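Local structure of SmhA (Serratia marcescens, 7A27) at residues 25-30 with 355-360; 93-97 with 331-336; 204-208 with 227-231. The protein is the A component of a tripartite alpha-pore-forming toxin, captured here in its soluble form, and probably acts with its two partner proteins to open pores in target membranes. All coordinates share one frame; numbering follows the deposited sequence.

Leaving the N terminus, the chain runs into helix 14-37, whose residues 25-30 later meet residues 355-360; interaction 1 therefore closes a loop that takes in most of the protein. Inside it, helix 48-96 ends at residues 93-97, which pack on residues 331-336 in interaction 2, and inside that second loop the hairpin of interaction 3 joins residues 204-208 to 227-231. The three are nested, and none cross. Interactions 1 and 2 share helix 325-358, tying it to two successive N-terminal helices at places whose centres lie about 37 Å apart. Interaction 3 is on the opposite side of the chain's centre from interaction 2, about 68 Å away between centres.

Interaction 1 (25-30 with 355-360); sequences ALLNQS and NYAGNN
The ring of Tyr356 takes Leu26 over one face and Ala25 at its edge. This is helix packing in the elongated helical bundle of an alpha-pore-forming toxin, made where helix 325-358 ends against the middle of helix 14-37. Leu26 CD2 sits 3.7 Å above the ring plane, displaced toward the rim, and makes a CH-pi contact 4.1 Å from the Tyr356 centroid; the leucine lies across the tyrosine side chain, nearly perpendicular to it. Ala25 CB lies near the plane, 3.4 Å from Tyr356 OH, and its small methyl suits a spot where helix 48-96 also presses in with Leu76. That helix supplies Tyr80, which packs edge-to-face with Tyr356 and hydrogen-bonds its hydroxyl.

Polar side chains take over beyond the ring. Gln29, long enough to span the gap, leaves its helix with CG anti to the backbone N (chi1 -167°) and continues extended, which brings its amide to the carbonyl of Tyr356 near the helix's C-terminal end. NE2 of Gln29 donates to Tyr356 O at 2.9 Å in a nearly straight bond (163°), in the carbonyl plane and on a lone pair.

Asn359 is the first residue to leave helical geometry. Its side chain and that of Gln29 run antiparallel alongside each other, their amide planes 80° apart. It is a calcium-binding residue in a structure of this protein, although no calcium is bound to it here. Asn355, to one side, turns its amide to the backbone of Gly193 and Val195. Asn359 ND2 makes a weak hydrogen bond to Gln29 OE1 and another, 3.4 Å long, to Ser30 OG, a hydroxyl on a side chain short enough to accept it beside the helix.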
loop_
_atom_site.group_PDB
_atom_site.type_symbol
_atom_site.label_atom_id
_atom_site.label_comp_id
_atom_site.label_asym_id
_atom_site.label_seq_id
_atom_site.Cartn_x
_atom_site.Cartn_y
_atom_site.Cartn_z
ATOM N N ALA A 25 0.465 -0.556 0.010
ATOM C CA ALA A 25 -0.551 -0.295 1.059
ATOM C C ALA A 25 -0.091 0.854 1.950
ATOM O O ALA A 25 -0.929 1.702 2.236
ATOM C CB ALA A 25 -0.834 -1.528 1.891
ATOM N N LEU A 26 1.171 0.886 2.389
ATOM C CA LEU A 26 1.700 1.974 3.252
ATOM C C LEU A 26 1.614 3.293 2.492
ATOM O O LEU A 26 1.183 4.280 3.080
ATOM C CB LEU A 26 3.151 1.698 3.649
ATOM C CG LEU A 26 3.367 0.602 4.677
ATOM C CD1 LEU A 26 4.840 0.251 4.772
ATOM C CD2 LEU A 26 2.837 1.001 6.030
ATOM N N LEU A 27 2.065 3.312 1.247
ATOM C CA LEU A 27 2.019 4.525 0.403
ATOM C C LEU A 27 0.547 4.936 0.238
ATOM O O LEU A 27 0.249 6.112 0.407
ATOM C CB LEU A 27 2.710 4.262 -0.938
ATOM C CG LEU A 27 2.778 5.463 -1.870
ATOM C CD1 LEU A 27 3.421 6.639 -1.193
ATOM C CD2 LEU A 27 3.558 5.146 -3.120
ATOM N N ASN A 28 -0.358 3.994 -0.006
ATOM C CA ASN A 28 -1.793 4.292 -0.242
ATOM C C ASN A 28 -2.401 4.841 1.056
ATOM O O ASN A 28 -3.393 5.581 0.988
ATOM C CB ASN A 28 -2.558 3.070 -0.752
ATOM C CG ASN A 28 -3.770 3.446 -1.586
ATOM O OD1 ASN A 28 -3.852 4.556 -2.118
ATOM N ND2 ASN A 28 -4.706 2.517 -1.722
ATOM N N GLN A 29 -1.826 4.490 2.197
ATOM C CA GLN A 29 -2.245 4.986 3.533
ATOM C C GLN A 29 -1.968 6.497 3.539
ATOM O O GLN A 29 -2.866 7.261 3.973
ATOM C CB GLN A 29 -1.484 4.187 4.602
ATOM C CG GLN A 29 -1.980 4.331 6.022
ATOM C CD GLN A 29 -1.243 3.428 6.993
ATOM O OE1 GLN A 29 -0.196 2.870 6.696
ATOM N NE2 GLN A 29 -1.782 3.272 8.194
ATOM N N SER A 30 -0.791 6.905 3.029
ATOM C CA SER A 30 -0.322 8.314 2.972
ATOM C C SER A 30 -1.152 9.082 1.939
ATOM O O SER A 30 -1.491 10.227 2.214
ATOM C CB SER A 30 1.164 8.417 2.685
ATOM O OG SER A 30 1.949 7.772 3.679
ATOM N N ASN A 355 4.857 -0.219 11.247
ATOM C CA ASN A 355 4.788 0.801 10.172
ATOM C C ASN A 355 3.324 1.171 9.905
ATOM O O ASN A 355 3.037 2.371 9.834
ATOM C CB ASN A 355 5.512 0.346 8.902
ATOM C CG ASN A 355 7.003 0.638 8.902
ATOM O OD1 ASN A 355 7.458 1.589 9.527
ATOM N ND2 ASN A 355 7.757 -0.141 8.144
ATOM N N TYR A 356 2.420 0.194 9.773
ATOM C CA TYR A 356 0.978 0.473 9.528
ATOM C C TYR A 356 0.421 1.281 10.696
ATOM O O TYR A 356 -0.500 2.073 10.459
ATOM C CB TYR A 356 0.157 -0.804 9.348
ATOM C CG TYR A 356 0.266 -1.480 8.001
ATOM C CD1 TYR A 356 -0.247 -0.884 6.861
ATOM C CD2 TYR A 356 0.805 -2.745 7.874
ATOM C CE1 TYR A 356 -0.176 -1.502 5.621
ATOM C CE2 TYR A 356 0.897 -3.361 6.649
ATOM C CZ TYR A 356 0.396 -2.756 5.514
ATOM O OH TYR A 356 0.492 -3.427 4.327
ATOM N N ALA A 357 0.942 1.084 11.909
ATOM C CA ALA A 357 0.499 1.829 13.112
ATOM C C ALA A 357 1.022 3.263 13.029
ATOM O O ALA A 357 0.198 4.184 13.139
ATOM C CB ALA A 357 0.954 1.149 14.380
ATOM N N GLY A 358 2.332 3.430 12.808
ATOM C CA GLY A 358 3.041 4.726 12.805
ATOM C C GLY A 358 2.647 5.603 11.636
ATOM O O GLY A 358 2.455 6.826 11.841
ATOM N N ASN A 359 2.477 4.992 10.463
ATOM C CA ASN A 359 2.160 5.684 9.189
ATOM C C ASN A 359 0.671 6.043 9.109
ATOM O O ASN A 359 0.249 6.435 7.997
ATOM C CB ASN A 359 2.568 4.836 7.982
ATOM C CG ASN A 359 2.597 5.612 6.682
ATOM O OD1 ASN A 359 2.994 6.777 6.657
ATOM N ND2 ASN A 359 2.177 4.975 5.601
ATOM N N ASN A 360 -0.081 5.965 10.220
ATOM C CA ASN A 360 -1.527 6.306 10.241
ATOM C C ASN A 360 -1.696 7.826 10.204
ATOM O O ASN A 360 -2.794 8.279 9.857
ATOM C CB ASN A 360 -2.283 5.755 11.448
ATOM C CG ASN A 360 -3.782 5.951 11.294
ATOM O OD1 ASN A 360 -4.374 5.574 10.277
ATOM N ND2 ASN A 360 -4.418 6.549 12.280
#

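Interaction 2 (93-97 with 331-336)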
loop_
_atom_site.group_PDB
_atom_site.type_symbol
_atom_site.label_atom_id
_atom_site.label_comp_id
_atom_site.label_asym_id
_atom_site.label_seq_id
_atom_site.Cartn_x
_atom_site.Cartn_y
_atom_site.Cartn_z
ATOM N N VAL A 93 6.533 -27.032 16.769
ATOM C CA VAL A 93 6.976 -28.283 16.082
ATOM C C VAL A 93 8.460 -28.477 16.393
ATOM O O VAL A 93 8.885 -29.620 16.669
ATOM C CB VAL A 93 6.738 -28.254 14.563
ATOM C CG1 VAL A 93 7.187 -29.547 13.914
ATOM C CG2 VAL A 93 5.286 -28.002 14.213
ATOM N N ASN A 94 9.220 -27.387 16.355
ATOM C CA ASN A 94 10.665 -27.422 16.662
ATOM C C ASN A 94 10.838 -27.997 18.065
ATOM O O ASN A 94 11.537 -29.014 18.192
ATOM C CB ASN A 94 11.301 -26.043 16.545
ATOM C CG ASN A 94 12.760 -26.141 16.202
ATOM O OD1 ASN A 94 13.158 -27.049 15.474
ATOM N ND2 ASN A 94 13.539 -25.201 16.702
ATOM N N ALA A 95 10.169 -27.389 19.056
ATOM C CA ALA A 95 10.222 -27.755 20.495
ATOM C C ALA A 95 9.836 -29.234 20.704
ATOM O O ALA A 95 10.446 -29.893 21.567
ATOM C CB ALA A 95 9.346 -26.813 21.285
ATOM N N LEU A 96 8.865 -29.732 19.933
ATOM C CA LEU A 96 8.392 -31.143 19.989
ATOM C C LEU A 96 9.552 -32.094 19.669
ATOM O O LEU A 96 9.558 -33.212 20.187
ATOM C CB LEU A 96 7.233 -31.326 18.996
ATOM C CG LEU A 96 6.767 -32.771 18.769
ATOM C CD1 LEU A 96 6.340 -33.417 20.082
ATOM C CD2 LEU A 96 5.650 -32.872 17.726
ATOM N N TYR A 97 10.504 -31.676 18.826
ATOM C CA TYR A 97 11.660 -32.511 18.396
ATOM C C TYR A 97 12.829 -32.388 19.399
ATOM O O TYR A 97 14.021 -32.328 19.000
ATOM C CB TYR A 97 11.991 -32.242 16.923
ATOM C CG TYR A 97 11.306 -33.174 15.953
ATOM C CD1 TYR A 97 11.895 -34.379 15.598
ATOM C CD2 TYR A 97 10.085 -32.863 15.377
ATOM C CE1 TYR A 97 11.301 -35.245 14.692
ATOM C CE2 TYR A 97 9.476 -33.718 14.474
ATOM C CZ TYR A 97 10.080 -34.918 14.133
ATOM O OH TYR A 97 9.488 -35.756 13.224
ATOM N N ALA A 331 15.221 -35.204 10.310
ATOM C CA ALA A 331 13.928 -34.497 10.403
ATOM C C ALA A 331 14.039 -33.320 11.383
ATOM O O ALA A 331 13.507 -32.241 11.068
ATOM C CB ALA A 331 12.853 -35.456 10.819
ATOM N N LYS A 332 14.677 -33.521 12.539
ATOM C CA LYS A 332 14.878 -32.449 13.551
ATOM C C LYS A 332 15.592 -31.267 12.873
ATOM O O LYS A 332 15.210 -30.093 13.127
ATOM C CB LYS A 332 15.690 -32.945 14.753
ATOM C CG LYS A 332 16.120 -31.805 15.669
ATOM C CD LYS A 332 16.654 -32.100 17.033
ATOM C CE LYS A 332 16.949 -30.778 17.711
ATOM N NZ LYS A 332 17.033 -30.914 19.179
ATOM N N GLN A 333 16.606 -31.600 12.068
ATOM C CA GLN A 333 17.472 -30.674 11.296
ATOM C C GLN A 333 16.622 -29.922 10.250
ATOM O O GLN A 333 16.688 -28.672 10.231
ATOM C CB GLN A 333 18.637 -31.500 10.726
ATOM C CG GLN A 333 19.396 -30.855 9.568
ATOM C CD GLN A 333 19.988 -29.524 9.959
ATOM O OE1 GLN A 333 20.161 -29.231 11.144
ATOM N NE2 GLN A 333 20.303 -28.710 8.959
ATOM N N ILE A 334 15.824 -30.641 9.450
ATOM C CA ILE A 334 14.950 -30.056 8.387
ATOM C C ILE A 334 13.973 -29.073 9.058
ATOM O O ILE A 334 13.755 -27.970 8.500
ATOM C CB ILE A 334 14.178 -31.120 7.568
ATOM C CG1 ILE A 334 15.022 -32.219 6.916
ATOM C CG2 ILE A 334 13.315 -30.430 6.529
ATOM C CD1 ILE A 334 15.763 -31.866 5.653
ATOM N N ILE A 335 13.411 -29.443 10.217
ATOM C CA ILE A 335 12.417 -28.613 10.966
ATOM C C ILE A 335 13.107 -27.402 11.617
ATOM O O ILE A 335 12.574 -26.270 11.470
ATOM C CB ILE A 335 11.636 -29.468 11.979
ATOM C CG1 ILE A 335 10.708 -30.444 11.260
ATOM C CG2 ILE A 335 10.860 -28.591 12.943
ATOM C CD1 ILE A 335 10.065 -31.460 12.181
ATOM N N SER A 336 14.239 -27.607 12.299
ATOM C CA SER A 336 14.984 -26.510 12.973
ATOM C C SER A 336 15.340 -25.411 11.962
ATOM O O SER A 336 15.251 -24.234 12.342
ATOM C CB SER A 336 16.208 -27.011 13.696
ATOM O OG SER A 336 17.392 -26.811 12.938
#
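Apolar packing centres on Ile335, whose CD1 touches both Tyr97 and Val93. The methyl approaches the Tyr97 ring obliquely, 3.3 Å from Tyr97 CE2. Val93 CG1 meets the same Ile335 CD1 at 3.9 Å, while Ala331 CB lies by the hydroxyl end of the tyrosine; a branched chain and a small one thus fit around a broad ring.

The polar groups are held more weakly. The fully extended side chain of Lys332 points the opposite way to that of Tyr97 and lays its methylenes along the backbone carbonyl of Tyr97, with CD 3.3 Å from Tyr97 O. Its NZ gives that oxygen a weak hydrogen bond, also at 3.3 Å. This long, flexible residue suits the exposed border, where its charged end can remain near solvent. With CG anti to the backbone N (chi1 -153°), Asn94 swings its amide toward helix 325-358, and OD1 rests against Ser336 CA, too poorly angled to Ser336 N for a hydrogen bond.

The contact joins the C-terminal end of helix 48-96 to the early part of helix 325-358, at one end of the elongated bundle. Helix 104-155 packs against Val93 and Tyr97 through Met111, Leu115 and Val104, and the N-terminal residues Leu4 and Leu9 touch Ala331 and Ile335.

Interaction 3 (204-208 with 227-231); sequences AVPLG and DQASY
Val205 and Tyr231 form the close part of this contact, exchanging two backbone hydrogen bonds. Val205 N donates to Tyr231 O at 3.1 Å, and Tyr231 N returns a bond to Val205 O at 3.2 Å. The side chains of this pair share a sheet face, CB to CB 4.3 Å apart, and helix 272-299 covers them. Valine's beta-branch suits the strand, while the tyrosine side chain leads away from it to pack on Val276, Ser279 and Val280.

The segments lie at the loop end of a two-stranded antiparallel beta hairpin, where strand 198-206 runs out and 230-237 begins; it probably corresponds to the beta tongue of ClyA-family toxins. Val205 and Tyr231 are a hydrogen-bonded pair, Pro206 and Ser230 a non-hydrogen-bonded one. An N-H at the Pro206 position would point away from strand 230-237, so proline costs no bond across the pair.

Toward the connection the pairing weakens. Leu207 N makes only a weak bond to Ala229 O, 3.4 Å long, and Ala229 is exposed. Here Leu207 contributes its side chain instead: CG stands anti to the carbonyl carbon (chi1 -57°), and CD1 comes 3.2 Å from Gln228 O. The amide of Gln228 turns elsewhere, bonding the backbone of Thr42 and Leu40.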
loop_
_atom_site.group_PDB
_atom_site.type_symbol
_atom_site.label_atom_id
_atom_site.label_comp_id
_atom_site.label_asym_id
_atom_site.label_seq_id
_atom_site.Cartn_x
_atom_site.Cartn_y
_atom_site.Cartn_z
ATOM N N ALA A 204 -1.328 27.134 -4.826
ATOM C CA ALA A 204 -2.576 27.847 -4.506
ATOM C C ALA A 204 -3.247 28.310 -5.794
ATOM O O ALA A 204 -2.525 28.529 -6.785
ATOM C CB ALA A 204 -2.240 28.999 -3.614
ATOM N N VAL A 205 -4.571 28.443 -5.759
ATOM C CA VAL A 205 -5.413 28.862 -6.913
ATOM C C VAL A 205 -6.222 30.087 -6.508
ATOM O O VAL A 205 -7.219 29.944 -5.815
ATOM C CB VAL A 205 -6.346 27.725 -7.373
ATOM C CG1 VAL A 205 -7.139 28.101 -8.632
ATOM C CG2 VAL A 205 -5.585 26.426 -7.600
ATOM N N PRO A 206 -5.808 31.318 -6.882
ATOM C CA PRO A 206 -6.652 32.500 -6.682
ATOM C C PRO A 206 -8.030 32.307 -7.341
ATOM O O PRO A 206 -8.053 31.808 -8.447
ATOM C CB PRO A 206 -5.878 33.624 -7.389
ATOM C CG PRO A 206 -4.429 33.146 -7.393
ATOM C CD PRO A 206 -4.499 31.632 -7.463
ATOM N N LEU A 207 -9.119 32.697 -6.663
ATOM C CA LEU A 207 -10.527 32.574 -7.133
ATOM C C LEU A 207 -11.105 33.986 -7.375
ATOM O O LEU A 207 -10.967 34.819 -6.478
ATOM C CB LEU A 207 -11.283 31.772 -6.063
ATOM C CG LEU A 207 -10.713 30.378 -5.735
ATOM C CD1 LEU A 207 -11.474 29.674 -4.627
ATOM C CD2 LEU A 207 -10.696 29.473 -6.954
ATOM N N GLY A 208 -11.573 34.267 -8.601
ATOM C CA GLY A 208 -12.124 35.569 -9.063
ATOM C C GLY A 208 -12.887 36.342 -7.973
ATOM O O GLY A 208 -13.755 35.776 -7.304
ATOM N N ASP A 227 -15.107 35.299 0.191
ATOM C CA ASP A 227 -15.573 33.887 0.101
ATOM C C ASP A 227 -14.374 33.002 0.503
ATOM O O ASP A 227 -14.063 32.958 1.716
ATOM C CB ASP A 227 -16.189 33.664 -1.291
ATOM C CG ASP A 227 -16.931 32.349 -1.516
ATOM O OD1 ASP A 227 -16.654 31.357 -0.797
ATOM O OD2 ASP A 227 -17.807 32.336 -2.391
ATOM N N GLN A 228 -13.733 32.334 -0.469
ATOM C CA GLN A 228 -12.488 31.531 -0.333
ATOM C C GLN A 228 -11.462 32.278 -1.206
ATOM O O GLN A 228 -11.469 32.074 -2.441
ATOM C CB GLN A 228 -12.727 30.073 -0.769
ATOM C CG GLN A 228 -11.712 29.043 -0.263
ATOM C CD GLN A 228 -11.961 27.638 -0.803
ATOM O OE1 GLN A 228 -12.823 27.414 -1.646
ATOM N NE2 GLN A 228 -11.218 26.674 -0.287
ATOM N N ALA A 229 -10.712 33.221 -0.622
ATOM C CA ALA A 229 -9.655 34.003 -1.307
ATOM C C ALA A 229 -8.864 33.065 -2.234
ATOM O O ALA A 229 -8.651 33.431 -3.412
ATOM C CB ALA A 229 -8.756 34.665 -0.292
ATOM N N SER A 230 -8.481 31.872 -1.757
ATOM C CA SER A 230 -7.716 30.893 -2.569
ATOM C C SER A 230 -7.859 29.449 -2.080
ATOM O O SER A 230 -7.884 29.200 -0.877
ATOM C CB SER A 230 -6.276 31.293 -2.636
ATOM O OG SER A 230 -5.644 31.120 -1.377
ATOM N N TYR A 231 -7.876 28.528 -3.045
ATOM C CA TYR A 231 -7.904 27.057 -2.827
ATOM C C TYR A 231 -6.461 26.587 -2.586
ATOM O O TYR A 231 -5.656 26.638 -3.547
ATOM C CB TYR A 231 -8.585 26.371 -4.019
ATOM C CG TYR A 231 -8.650 24.873 -3.908
ATOM C CD1 TYR A 231 -9.686 24.246 -3.244
ATOM C CD2 TYR A 231 -7.652 24.077 -4.432
ATOM C CE1 TYR A 231 -9.720 22.869 -3.096
ATOM C CE2 TYR A 231 -7.686 22.696 -4.318
ATOM C CZ TYR A 231 -8.712 22.086 -3.624
ATOM O OH TYR A 231 -8.749 20.725 -3.505
#